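Putative pectin lyase (Geobacillus virus E2, PDB 7CHU) is the tailspike protein of a thermophilic bacteriophage and probably recognises, and may degrade, polysaccharide on the surface of the host cell. Local coordinates at residues A447-N452 with L463-N468; E159-D164 with S190-S195; D342-T347 with S366-G371. One frame throughout, in Å; residues are numbered along the deposited sequence.

The three contacts are spaced along one elongated chain, with the centres of interactions 2 and 1 about 62 Å apart on opposite sides of the chain's centre. Interactions 2 and 3 both pair parallel strands, whereas interaction 1 pairs antiparallel strands of a hairpin later in the chain. Interaction 1 is the most buried: largely apolar on its Phe448 face, bulged, and in contact with both other subunits. Interactions 2 and 3 are both partly buried. Interaction 2 has an apolar side around Phe160 and charged residues at its margin, and it touches no other chain. Interaction 3 mixes aromatic packing with an aspartate that pairs with cations of a neighbouring subunit.

Interaction 1: A447-N452 with L463-N468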
ATOM      1  N   ALA A 447     -42.652  -3.912  -3.690  1.00 12.93           N
ATOM      2  CA  ALA A 447     -43.323  -5.140  -3.281  1.00 18.68           C
ATOM      3  C   ALA A 447     -42.807  -5.640  -1.938  1.00 19.13           C
ATOM      4  O   ALA A 447     -41.626  -5.498  -1.605  1.00 14.23           O
ATOM      5  CB  ALA A 447     -43.156  -6.246  -4.333  1.00 17.54           C
ATOM      6  N   PHE A 448     -43.721  -6.228  -1.169  1.00 17.09           N
ATOM      7  CA  PHE A 448     -43.444  -6.847   0.119  1.00 15.37           C
ATOM      8  C   PHE A 448     -43.656  -8.348  -0.025  1.00 20.82           C
ATOM      9  O   PHE A 448     -44.684  -8.777  -0.568  1.00 16.75           O
ATOM     10  CB  PHE A 448     -44.376  -6.279   1.190  1.00 16.34           C
ATOM     11  CG  PHE A 448     -44.202  -4.814   1.415  1.00 17.79           C
ATOM     12  CD1 PHE A 448     -44.676  -3.888   0.489  1.00 17.05           C
ATOM     13  CD2 PHE A 448     -43.520  -4.353   2.546  1.00 18.80           C
ATOM     14  CE1 PHE A 448     -44.495  -2.536   0.689  1.00 18.51           C
ATOM     15  CE2 PHE A 448     -43.330  -2.994   2.763  1.00 18.45           C
ATOM     16  CZ  PHE A 448     -43.830  -2.078   1.831  1.00 16.62           C
ATOM     17  N   VAL A 449     -42.686  -9.138   0.441  1.00 15.91           N
ATOM     18  CA  VAL A 449     -42.617 -10.565   0.155  1.00 18.51           C
ATOM     19  C   VAL A 449     -42.321 -11.299   1.454  1.00 18.81           C
ATOM     20  O   VAL A 449     -41.740 -10.738   2.386  1.00 19.09           O
ATOM     21  CB  VAL A 449     -41.543 -10.906  -0.912  1.00 17.59           C
ATOM     22  CG1 VAL A 449     -41.951 -10.365  -2.287  1.00 19.21           C
ATOM     23  CG2 VAL A 449     -40.173 -10.350  -0.511  1.00 15.52           C
ATOM     24  N   GLY A 450     -42.760 -12.558   1.523  1.00 18.00           N
ATOM     25  CA  GLY A 450     -42.473 -13.377   2.691  1.00 18.62           C
ATOM     26  C   GLY A 450     -42.696 -14.854   2.448  1.00 19.40           C
ATOM     27  O   GLY A 450     -43.293 -15.260   1.446  1.00 20.71           O
ATOM     28  N   ALA A 451     -42.199 -15.660   3.387  1.00 19.16           N
ATOM     29  CA  ALA A 451     -42.304 -17.111   3.309  1.00 20.65           C
ATOM     30  C   ALA A 451     -42.217 -17.691   4.715  1.00 22.38           C
ATOM     31  O   ALA A 451     -41.550 -17.134   5.597  1.00 18.02           O
ATOM     32  CB  ALA A 451     -41.211 -17.709   2.414  1.00 20.39           C
ATOM     33  N   ASN A 452     -42.904 -18.811   4.918  1.00 21.99           N
ATOM     34  CA  ASN A 452     -42.794 -19.497   6.198  1.00 25.61           C
ATOM     35  C   ASN A 452     -41.422 -20.152   6.364  1.00 24.54           C
ATOM     36  O   ASN A 452     -40.689 -20.384   5.401  1.00 23.91           O
ATOM     37  CB  ASN A 452     -43.877 -20.568   6.335  1.00 32.25           C
ATOM     38  CG  ASN A 452     -45.169 -20.009   6.856  1.00 24.76           C
ATOM     39  OD1 ASN A 452     -46.194 -20.084   6.194  1.00 35.19           O
ATOM     40  ND2 ASN A 452     -45.122 -19.428   8.039  1.00 29.66           N
ATOM     41  N   LEU A 463     -41.359 -17.225  -2.474  1.00 23.68           N
ATOM     42  CA  LEU A 463     -41.721 -15.955  -1.856  1.00 26.28           C
ATOM     43  C   LEU A 463     -43.135 -15.563  -2.282  1.00 24.45           C
ATOM     44  O   LEU A 463     -43.450 -15.538  -3.478  1.00 25.82           O
ATOM     45  CB  LEU A 463     -40.716 -14.862  -2.222  1.00 26.45           C
ATOM     46  CG  LEU A 463     -39.357 -15.027  -1.527  1.00 24.61           C
ATOM     47  CD1 LEU A 463     -38.477 -13.815  -1.796  1.00 27.03           C
ATOM     48  CD2 LEU A 463     -39.517 -15.265  -0.026  1.00 17.72           C
ATOM     49  N   THR A 464     -43.984 -15.299  -1.292  1.00 23.64           N
ATOM     50  CA  THR A 464     -45.358 -14.860  -1.502  1.00 27.29           C
ATOM     51  C   THR A 464     -45.404 -13.338  -1.515  1.00 21.07           C
ATOM     52  O   THR A 464     -44.893 -12.692  -0.596  1.00 19.44           O
ATOM     53  CB  THR A 464     -46.258 -15.396  -0.386  1.00 23.86           C
ATOM     54  OG1 THR A 464     -46.172 -16.819  -0.356  1.00 28.99           O
ATOM     55  CG2 THR A 464     -47.727 -14.983  -0.596  1.00 25.25           C
ATOM     56  N   THR A 465     -45.998 -12.767  -2.554  1.00 19.01           N
ATOM     57  CA  THR A 465     -46.150 -11.323  -2.594  1.00 19.25           C
ATOM     58  C   THR A 465     -47.299 -10.930  -1.674  1.00 22.46           C
ATOM     59  O   THR A 465     -48.418 -11.435  -1.818  1.00 21.25           O
ATOM     60  CB  THR A 465     -46.408 -10.837  -4.025  1.00 24.83           C
ATOM     61  OG1 THR A 465     -45.284 -11.147  -4.859  1.00 24.90           O
ATOM     62  CG2 THR A 465     -46.623  -9.327  -4.049  1.00 17.39           C
ATOM     63  N   LEU A 466     -47.027 -10.034  -0.730  1.00 16.23           N
ATOM     64  CA  LEU A 466     -48.040  -9.625   0.235  1.00 16.89           C
ATOM     65  C   LEU A 466     -48.706  -8.305  -0.107  1.00 19.76           C
ATOM     66  O   LEU A 466     -49.856  -8.080   0.288  1.00 18.22           O
ATOM     67  CB  LEU A 466     -47.415  -9.519   1.633  1.00 15.28           C
ATOM     68  CG  LEU A 466     -46.657 -10.789   2.016  1.00 19.39           C
ATOM     69  CD1 LEU A 466     -45.788 -10.593   3.279  1.00 19.24           C
ATOM     70  CD2 LEU A 466     -47.649 -11.900   2.215  1.00 18.03           C
ATOM     71  N   LEU A 467     -48.009  -7.431  -0.826  1.00 15.46           N
ATOM     72  CA  LEU A 467     -48.445  -6.058  -1.006  1.00 17.49           C
ATOM     73  C   LEU A 467     -47.599  -5.457  -2.119  1.00 18.57           C
ATOM     74  O   LEU A 467     -46.389  -5.684  -2.159  1.00 16.32           O
ATOM     75  CB  LEU A 467     -48.280  -5.259   0.301  1.00 17.57           C
ATOM     76  CG  LEU A 467     -48.502  -3.741   0.231  1.00 19.26           C
ATOM     77  CD1 LEU A 467     -49.984  -3.488  -0.029  1.00 19.47           C
ATOM     78  CD2 LEU A 467     -48.041  -3.010   1.504  1.00 17.06           C
ATOM     79  N   ASN A 468     -48.239  -4.734  -3.037  1.00 17.73           N
ATOM     80  CA  ASN A 468     -47.546  -3.936  -4.039  1.00 17.51           C
ATOM     81  C   ASN A 468     -47.982  -2.489  -3.883  1.00 18.16           C
ATOM     82  O   ASN A 468     -49.171  -2.207  -3.716  1.00 20.39           O
ATOM     83  CB  ASN A 468     -47.848  -4.407  -5.466  1.00 20.91           C
ATOM     84  CG  ASN A 468     -47.304  -5.779  -5.756  1.00 24.34           C
ATOM     85  OD1 ASN A 468     -48.002  -6.778  -5.571  1.00 24.33           O
ATOM     86  ND2 ASN A 468     -46.062  -5.844  -6.242  1.00 17.36           N
TER
HETATM   87  O   HOH W   1     -44.366 -18.317   0.310  1.00 33.21           O
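Phe448 pairs with both Leu466 and Leu467 across two antiparallel strands whose short axes run at 144° to each other, 4.6 Å apart at their closest, and this doubling is a classic beta bulge. Two bonds define it: Phe448 N donates to Leu467 O (2.9 Å), and Leu466 N donates almost straight to Phe448 O (2.7 Å, 173° at the hydrogen). Beyond the bulge the register has moved by one residue, and Gly450 and Thr464 exchange a reciprocal pair of bonds through their own N and O atoms.

On one face the side chains of Phe448 and Leu467 lie side by side and point the same way. The CD2 methyl of Leu467 sits against ring atom CD1 of Phe448 at 3.6 Å and nearly as close to CE1, while Leu467 O lies in the ring plane at its edge. Leu467 CG stands anti to the backbone N (chi1 171°), which sets it beside the same ring corner. The extra residue, Leu466, directs its CB toward the partner strand, and its CD1 lies 4.0 Å from Gly450 N, where the glycine has no side chain. Near the other end, Leu463 divides its fork: CD1 meets Val449 CG2 at 4.1 Å and CD2 meets Ala451 CB at 3.8 Å. Asn468 brings ND2 to 3.5 Å from Ala447 CB, although its amide is bonded elsewhere, to Lys477 and the carbonyl of Asp444.

The pair lies between strand 433-438, which bonds to alternate residues of 447-451, and strand 474-476, against which Leu467 packs. Phe448 also touches Phe448 of the second and third subunits, consistent with a position near the trimer axis.

Interaction 2: E159-D164 with S190-S195; sequences EFVPSD and SLKKIS
Phe160 and Leu191 lie side by side on one face of a parallel strand pair, pointing the same way. Leu191 CD2 makes the contact, reaching Phe160 CD1 at 3.5 Å and CG slightly farther off. Ser190 O lies in the plane of the same ring at its edge, while also accepting the nearly straight bond from Phe160 N (2.8 Å, 169° at the hydrogen). A second aliphatic group approaches the stem of the side chain: Ile194 CD1 comes to 3.4 Å from Phe160 CB.

The return backbone bond, from Lys192 N to Phe160 O, is weak, bent to 133°. Phe160 O also accepts a bond from a water at 2.9 Å that is linked in turn to Ser190 OG.

Val161 and Lys192 form another side-by-side pair. Lys192 CB already lies 4.0 Å from Val161 CG2; with CG anti to the backbone N (chi1 178°) and the chain extended beyond it, CG and CD also pass alongside that methyl. Farther along, Pro162 meets Lys193 at about a right angle, its CG and CD both 3.8 Å from Lys193 CB, while Pro162 CD rests 3.3 Å from Lys192 O.

Lys193 NZ forms a salt bridge with Glu216, and Glu159 OE1 one with Lys127. Stacking of 156-160 on 187-195 fits a parallel beta-helix, as in pectate lyase-like proteins. Strands 128-130 and 212-215 continue it on the two flanks, while Val172 and Ile174 of strand 169-175 pack against Phe160.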
ATOM      1  N   GLU A 159      19.056 -20.365   9.813  1.00 13.74           N
ATOM      2  CA  GLU A 159      18.268 -20.388  11.038  1.00 15.17           C
ATOM      3  C   GLU A 159      18.559 -19.122  11.842  1.00 17.21           C
ATOM      4  O   GLU A 159      19.685 -18.935  12.324  1.00 17.17           O
ATOM      5  CB  GLU A 159      18.582 -21.646  11.869  1.00 14.78           C
ATOM      6  CG  GLU A 159      17.643 -21.824  13.075  1.00 16.65           C
ATOM      7  CD  GLU A 159      18.073 -22.949  14.060  1.00 22.88           C
ATOM      8  OE1 GLU A 159      19.286 -23.178  14.263  1.00 27.01           O
ATOM      9  OE2 GLU A 159      17.187 -23.595  14.660  1.00 27.43           O
ATOM     10  N   PHE A 160      17.539 -18.274  12.012  1.00 13.19           N
ATOM     11  CA  PHE A 160      17.584 -17.121  12.908  1.00 14.23           C
ATOM     12  C   PHE A 160      16.819 -17.517  14.163  1.00 13.20           C
ATOM     13  O   PHE A 160      15.610 -17.750  14.100  1.00 16.92           O
ATOM     14  CB  PHE A 160      16.942 -15.865  12.291  1.00 13.61           C
ATOM     15  CG  PHE A 160      17.630 -15.321  11.051  1.00 14.07           C
ATOM     16  CD1 PHE A 160      17.407 -15.904   9.808  1.00 14.89           C
ATOM     17  CD2 PHE A 160      18.466 -14.204  11.129  1.00 15.11           C
ATOM     18  CE1 PHE A 160      18.019 -15.396   8.670  1.00 16.40           C
ATOM     19  CE2 PHE A 160      19.081 -13.687  10.002  1.00 14.18           C
ATOM     20  CZ  PHE A 160      18.867 -14.298   8.768  1.00 14.91           C
ATOM     21  N   VAL A 161      17.507 -17.578  15.304  1.00 17.76           N
ATOM     22  CA  VAL A 161      16.886 -17.920  16.586  1.00 16.08           C
ATOM     23  C   VAL A 161      17.834 -17.406  17.665  1.00 17.56           C
ATOM     24  O   VAL A 161      19.050 -17.498  17.480  1.00 15.25           O
ATOM     25  CB  VAL A 161      16.648 -19.439  16.707  1.00 14.73           C
ATOM     26  CG1 VAL A 161      17.988 -20.223  16.707  1.00 19.22           C
ATOM     27  CG2 VAL A 161      15.856 -19.803  17.964  1.00 18.90           C
ATOM     28  N   PRO A 162      17.355 -16.878  18.791  1.00 15.80           N
ATOM     29  CA  PRO A 162      18.293 -16.443  19.835  1.00 17.23           C
ATOM     30  C   PRO A 162      19.014 -17.639  20.426  1.00 22.33           C
ATOM     31  O   PRO A 162      18.416 -18.693  20.646  1.00 18.04           O
ATOM     32  CB  PRO A 162      17.391 -15.770  20.879  1.00 19.08           C
ATOM     33  CG  PRO A 162      16.001 -16.384  20.633  1.00 19.03           C
ATOM     34  CD  PRO A 162      15.954 -16.579  19.142  1.00 16.32           C
ATOM     35  N   SER A 163      20.315 -17.468  20.699  1.00 20.57           N
ATOM     36  CA  SER A 163      21.035 -18.539  21.377  1.00 23.55           C
ATOM     37  C   SER A 163      20.425 -18.832  22.745  1.00 25.20           C
ATOM     38  O   SER A 163      20.400 -19.987  23.177  1.00 27.28           O
ATOM     39  CB  SER A 163      22.516 -18.179  21.510  1.00 28.63           C
ATOM     40  OG  SER A 163      22.687 -16.964  22.234  1.00 26.17           O
ATOM     41  N   ASP A 164      19.932 -17.805  23.432  1.00 22.37           N
ATOM     42  CA  ASP A 164      19.246 -17.921  24.714  1.00 25.12           C
ATOM     43  C   ASP A 164      17.752 -17.678  24.469  1.00 25.79           C
ATOM     44  O   ASP A 164      17.356 -16.556  24.136  1.00 22.71           O
ATOM     45  CB  ASP A 164      19.825 -16.897  25.684  1.00 23.24           C
ATOM     46  CG  ASP A 164      19.237 -16.997  27.087  1.00 35.58           C
ATOM     47  OD1 ASP A 164      18.302 -17.813  27.320  1.00 32.88           O
ATOM     48  OD2 ASP A 164      19.727 -16.239  27.962  1.00 35.25           O
ATOM     49  N   SER A 190      14.379 -20.031   8.426  1.00 13.95           N
ATOM     50  CA  SER A 190      13.640 -20.226   9.664  1.00 13.19           C
ATOM     51  C   SER A 190      13.831 -19.026  10.570  1.00 13.80           C
ATOM     52  O   SER A 190      14.972 -18.630  10.838  1.00 14.72           O
ATOM     53  CB  SER A 190      14.105 -21.491  10.386  1.00 16.31           C
ATOM     54  OG  SER A 190      13.287 -21.755  11.507  1.00 17.54           O
ATOM     55  N   LEU A 191      12.718 -18.494  11.084  1.00 12.45           N
ATOM     56  CA  LEU A 191      12.696 -17.339  11.977  1.00 14.02           C
ATOM     57  C   LEU A 191      11.971 -17.721  13.261  1.00 15.98           C
ATOM     58  O   LEU A 191      10.854 -18.249  13.210  1.00 16.16           O
ATOM     59  CB  LEU A 191      11.996 -16.121  11.321  1.00 11.27           C
ATOM     60  CG  LEU A 191      12.418 -15.661   9.915  1.00 14.17           C
ATOM     61  CD1 LEU A 191      11.640 -14.381   9.476  1.00 13.70           C
ATOM     62  CD2 LEU A 191      13.924 -15.404   9.831  1.00 13.64           C
ATOM     63  N   LYS A 192      12.593 -17.460  14.413  1.00 12.54           N
ATOM     64  CA  LYS A 192      11.973 -17.841  15.676  1.00 13.95           C
ATOM     65  C   LYS A 192      12.375 -16.859  16.760  1.00 13.89           C
ATOM     66  O   LYS A 192      13.568 -16.584  16.918  1.00 14.58           O
ATOM     67  CB  LYS A 192      12.383 -19.260  16.097  1.00 17.85           C
ATOM     68  CG  LYS A 192      11.800 -19.692  17.451  1.00 17.59           C
ATOM     69  CD  LYS A 192      12.003 -21.177  17.683  1.00 21.10           C
ATOM     70  CE  LYS A 192      11.437 -21.600  19.025  1.00 28.85           C
ATOM     71  NZ  LYS A 192      11.448 -23.097  19.162  1.00 29.32           N
ATOM     72  N   LYS A 193      11.384 -16.355  17.496  1.00 12.72           N
ATOM     73  CA  LYS A 193      11.597 -15.454  18.636  1.00 14.04           C
ATOM     74  C   LYS A 193      12.376 -14.211  18.214  1.00 18.36           C
ATOM     75  O   LYS A 193      13.323 -13.765  18.874  1.00 15.91           O
ATOM     76  CB  LYS A 193      12.272 -16.186  19.798  1.00 14.46           C
ATOM     77  CG  LYS A 193      11.297 -17.105  20.539  1.00 19.17           C
ATOM     78  CD  LYS A 193      12.013 -17.870  21.660  1.00 23.34           C
ATOM     79  CE  LYS A 193      11.116 -18.919  22.293  1.00 20.52           C
ATOM     80  NZ  LYS A 193      10.018 -18.277  23.042  1.00 28.50           N
ATOM     81  N   ILE A 194      11.960 -13.647  17.085  1.00 14.20           N
ATOM     82  CA  ILE A 194      12.604 -12.492  16.481  1.00 14.60           C
ATOM     83  C   ILE A 194      11.687 -11.296  16.664  1.00 15.24           C
ATOM     84  O   ILE A 194      10.461 -11.429  16.584  1.00 14.71           O
ATOM     85  CB  ILE A 194      12.887 -12.745  14.988  1.00 18.17           C
ATOM     86  CG1 ILE A 194      14.001 -13.768  14.810  1.00 19.58           C
ATOM     87  CG2 ILE A 194      13.181 -11.458  14.235  1.00 19.23           C
ATOM     88  CD1 ILE A 194      14.201 -14.094  13.329  1.00 20.63           C
ATOM     89  N   SER A 195      12.275 -10.133  16.911  1.00 13.05           N
ATOM     90  CA  SER A 195      11.542  -8.871  16.940  1.00 15.13           C
ATOM     91  C   SER A 195      12.178  -7.905  15.955  1.00 17.15           C
ATOM     92  O   SER A 195      13.405  -7.902  15.774  1.00 15.67           O
ATOM     93  CB  SER A 195      11.550  -8.230  18.337  1.00 16.92           C
ATOM     94  OG  SER A 195      10.693  -8.919  19.219  1.00 21.07           O
TER
HETATM   95  O   HOH W   2      14.319 -20.294  13.688  1.00 21.05           O

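Interaction 3: D342-T347 with S366-G371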
ATOM      1  N   ASP A 342      -8.980  -9.405  -5.367  1.00 14.38           N
ATOM      2  CA  ASP A 342      -9.632 -10.011  -6.510  1.00 18.04           C
ATOM      3  C   ASP A 342      -9.293 -11.490  -6.550  1.00 19.69           C
ATOM      4  O   ASP A 342      -8.144 -11.879  -6.313  1.00 15.10           O
ATOM      5  CB  ASP A 342      -9.233  -9.339  -7.809  1.00 17.41           C
ATOM      6  CG  ASP A 342     -10.208  -9.651  -8.935  1.00 23.55           C
ATOM      7  OD1 ASP A 342      -9.926 -10.648  -9.641  1.00 19.75           O
ATOM      8  OD2 ASP A 342     -11.240  -8.923  -9.090  1.00 19.65           O
ATOM      9  N   PHE A 343     -10.298 -12.296  -6.887  1.00 14.85           N
ATOM     10  CA  PHE A 343     -10.243 -13.750  -6.848  1.00 15.56           C
ATOM     11  C   PHE A 343     -10.656 -14.295  -8.205  1.00 16.96           C
ATOM     12  O   PHE A 343     -11.718 -13.928  -8.721  1.00 18.15           O
ATOM     13  CB  PHE A 343     -11.197 -14.306  -5.785  1.00 18.26           C
ATOM     14  CG  PHE A 343     -10.999 -13.732  -4.416  1.00 15.31           C
ATOM     15  CD1 PHE A 343     -10.111 -14.349  -3.520  1.00 13.95           C
ATOM     16  CD2 PHE A 343     -11.730 -12.624  -3.997  1.00 12.84           C
ATOM     17  CE1 PHE A 343      -9.934 -13.853  -2.224  1.00 14.30           C
ATOM     18  CE2 PHE A 343     -11.567 -12.096  -2.714  1.00 15.91           C
ATOM     19  CZ  PHE A 343     -10.660 -12.713  -1.811  1.00 14.49           C
ATOM     20  N   TYR A 344      -9.839 -15.166  -8.784  1.00 13.39           N
ATOM     21  CA  TYR A 344     -10.168 -15.730 -10.091  1.00 20.13           C
ATOM     22  C   TYR A 344      -9.882 -17.228 -10.112  1.00 17.61           C
ATOM     23  O   TYR A 344      -8.721 -17.642 -10.174  1.00 18.58           O
ATOM     24  CB  TYR A 344      -9.404 -15.015 -11.207  1.00 22.21           C
ATOM     25  CG  TYR A 344      -9.917 -15.356 -12.580  1.00 21.11           C
ATOM     26  CD1 TYR A 344     -11.013 -14.683 -13.124  1.00 22.50           C
ATOM     27  CD2 TYR A 344      -9.315 -16.353 -13.332  1.00 21.15           C
ATOM     28  CE1 TYR A 344     -11.484 -14.999 -14.394  1.00 26.87           C
ATOM     29  CE2 TYR A 344      -9.779 -16.673 -14.595  1.00 20.44           C
ATOM     30  CZ  TYR A 344     -10.860 -15.989 -15.121  1.00 24.43           C
ATOM     31  OH  TYR A 344     -11.341 -16.313 -16.366  1.00 31.44           O
ATOM     32  N   ASN A 345     -10.954 -18.028 -10.095  1.00 15.10           N
ATOM     33  CA  ASN A 345     -10.944 -19.456 -10.401  1.00 15.33           C
ATOM     34  C   ASN A 345     -10.472 -20.314  -9.237  1.00 19.06           C
ATOM     35  O   ASN A 345      -9.281 -20.619  -9.125  1.00 15.55           O
ATOM     36  CB  ASN A 345     -10.097 -19.766 -11.635  1.00 18.11           C
ATOM     37  CG  ASN A 345     -10.602 -20.979 -12.376  1.00 19.85           C
ATOM     38  OD1 ASN A 345     -11.795 -21.279 -12.339  1.00 22.43           O
ATOM     39  ND2 ASN A 345      -9.705 -21.697 -13.035  1.00 19.59           N
ATOM     40  N   CYS A 346     -11.409 -20.748  -8.388  1.00 14.63           N
ATOM     41  CA  CYS A 346     -11.109 -21.739  -7.367  1.00 16.04           C
ATOM     42  C   CYS A 346     -12.231 -22.777  -7.304  1.00 21.52           C
ATOM     43  O   CYS A 346     -13.322 -22.588  -7.849  1.00 19.72           O
ATOM     44  CB  CYS A 346     -10.919 -21.094  -6.003  1.00 15.78           C
ATOM     45  SG  CYS A 346     -12.459 -20.312  -5.374  1.00 18.50           S
ATOM     46  N   THR A 347     -11.940 -23.889  -6.647  1.00 20.27           N
ATOM     47  CA  THR A 347     -12.907 -24.970  -6.525  1.00 21.80           C
ATOM     48  C   THR A 347     -13.809 -24.810  -5.304  1.00 21.90           C
ATOM     49  O   THR A 347     -14.884 -25.405  -5.275  1.00 21.13           O
ATOM     50  CB  THR A 347     -12.178 -26.325  -6.473  1.00 26.71           C
ATOM     51  OG1 THR A 347     -11.408 -26.416  -5.274  1.00 27.60           O
ATOM     52  CG2 THR A 347     -11.228 -26.476  -7.634  1.00 25.44           C
ATOM     53  N   SER A 366     -13.858  -8.266  -5.558  1.00 16.13           N
ATOM     54  CA  SER A 366     -14.610  -8.789  -6.692  1.00 18.54           C
ATOM     55  C   SER A 366     -13.902 -10.050  -7.167  1.00 19.90           C
ATOM     56  O   SER A 366     -12.941 -10.516  -6.541  1.00 17.29           O
ATOM     57  CB  SER A 366     -14.768  -7.739  -7.801  1.00 19.77           C
ATOM     58  OG  SER A 366     -15.864  -8.095  -8.637  1.00 23.18           O
ATOM     59  N   GLY A 367     -14.413 -10.638  -8.245  1.00 16.52           N
ATOM     60  CA  GLY A 367     -13.822 -11.853  -8.755  1.00 17.45           C
ATOM     61  C   GLY A 367     -14.814 -12.687  -9.532  1.00 19.23           C
ATOM     62  O   GLY A 367     -15.975 -12.331  -9.674  1.00 20.09           O
ATOM     63  N   GLN A 368     -14.325 -13.825 -10.020  1.00 18.52           N
ATOM     64  CA  GLN A 368     -15.141 -14.663 -10.875  1.00 18.01           C
ATOM     65  C   GLN A 368     -14.706 -16.111 -10.730  1.00 19.69           C
ATOM     66  O   GLN A 368     -13.524 -16.398 -10.516  1.00 19.02           O
ATOM     67  CB  GLN A 368     -15.040 -14.210 -12.346  1.00 20.05           C
ATOM     68  CG  GLN A 368     -16.185 -14.763 -13.213  1.00 17.34           C
ATOM     69  CD  GLN A 368     -16.091 -14.288 -14.651  1.00 27.68           C
ATOM     70  OE1 GLN A 368     -15.131 -13.613 -15.038  1.00 25.72           O
ATOM     71  NE2 GLN A 368     -17.083 -14.652 -15.457  1.00 25.65           N
ATOM     72  N   TYR A 369     -15.683 -17.018 -10.837  1.00 16.38           N
ATOM     73  CA  TYR A 369     -15.476 -18.464 -10.935  1.00 16.88           C
ATOM     74  C   TYR A 369     -15.094 -19.075  -9.592  1.00 19.58           C
ATOM     75  O   TYR A 369     -14.026 -19.680  -9.446  1.00 18.06           O
ATOM     76  CB  TYR A 369     -14.425 -18.818 -11.998  1.00 16.70           C
ATOM     77  CG  TYR A 369     -14.860 -18.459 -13.400  1.00 22.67           C
ATOM     78  CD1 TYR A 369     -16.138 -18.823 -13.879  1.00 24.82           C
ATOM     79  CD2 TYR A 369     -14.018 -17.742 -14.245  1.00 19.74           C
ATOM     80  CE1 TYR A 369     -16.558 -18.473 -15.168  1.00 23.39           C
ATOM     81  CE2 TYR A 369     -14.424 -17.407 -15.529  1.00 19.35           C
ATOM     82  CZ  TYR A 369     -15.688 -17.774 -15.982  1.00 25.89           C
ATOM     83  OH  TYR A 369     -16.071 -17.416 -17.253  1.00 31.44           O
ATOM     84  N   PHE A 370     -15.953 -18.897  -8.602  1.00 19.78           N
ATOM     85  CA  PHE A 370     -15.923 -19.735  -7.415  1.00 19.39           C
ATOM     86  C   PHE A 370     -16.382 -21.149  -7.794  1.00 22.77           C
ATOM     87  O   PHE A 370     -16.756 -21.432  -8.940  1.00 19.44           O
ATOM     88  CB  PHE A 370     -16.804 -19.123  -6.321  1.00 17.60           C
ATOM     89  CG  PHE A 370     -18.123 -18.625  -6.830  1.00 18.90           C
ATOM     90  CD1 PHE A 370     -19.176 -19.510  -7.027  1.00 20.91           C
ATOM     91  CD2 PHE A 370     -18.304 -17.287  -7.152  1.00 18.53           C
ATOM     92  CE1 PHE A 370     -20.389 -19.062  -7.513  1.00 17.76           C
ATOM     93  CE2 PHE A 370     -19.512 -16.834  -7.653  1.00 16.88           C
ATOM     94  CZ  PHE A 370     -20.565 -17.729  -7.819  1.00 19.50           C
ATOM     95  N   GLY A 371     -16.363 -22.051  -6.818  1.00 20.18           N
ATOM     96  CA  GLY A 371     -16.646 -23.441  -7.112  1.00 22.18           C
ATOM     97  C   GLY A 371     -18.089 -23.657  -7.535  1.00 24.91           C
ATOM     98  O   GLY A 371     -19.003 -22.947  -7.112  1.00 21.08           O
TER
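Tyr369 turns its ring edge toward the face of Tyr344 in an offset edge-to-face pair, with centroids 5.5 Å apart and planes at 78°. The touching rim atoms of Tyr369 are CD2, 3.7 Å from Tyr344 CZ, and CE2, 3.4 Å from Tyr344 OH. One face of the Tyr369 ring is covered by its own neighbour in sequence: Gln368 CG stands 3.7 Å above the ring centre. The amide of Gln368 lies alongside Tyr344, nearly perpendicular to that ring, with OE1 near the ring plane at its edge. Tyr344 CG is anti to the backbone N (chi1 -168°), as is Gln368 CG, and the two side chains run the same way. At the Phe343 ring, Ser366 O sits at the edge, near the plane; Phe321 and Phe350 meet this ring at small interplanar angles.

The axes of strands 342-346 and 366-368 run parallel, 4° apart. Phe343 N donates to Ser366 O, Gln368 N returns a bond to Phe343 O (2.9 Å), and Asn345 N donates to Gln368 O. Past the end of the second strand, Cys346 N still bonds to Tyr369 O at 3.0 Å. Phe343 O comes within 3.0 Å of Gly367 CA, and there is no CB to collide with it; the backbone angles there would also press a CB against the preceding carbonyl O.

Asp342 leans over Ser366 O, but its charge is met elsewhere: OD1 and OD2 form salt bridges with Arg335 and Lys337 of the third subunit. Asn345 ND2 likewise bonds to Gln323 on the adjacent strand 320-324, and Ser366 OG to Asp389 O.

Strand 320-324 bonds to the far edge of 342-346, continuing the parallel ladder. Such stacking of short strands from successive coils is the hallmark of the right-handed parallel beta-helix of pectate lyase-like proteins and many phage tailspikes.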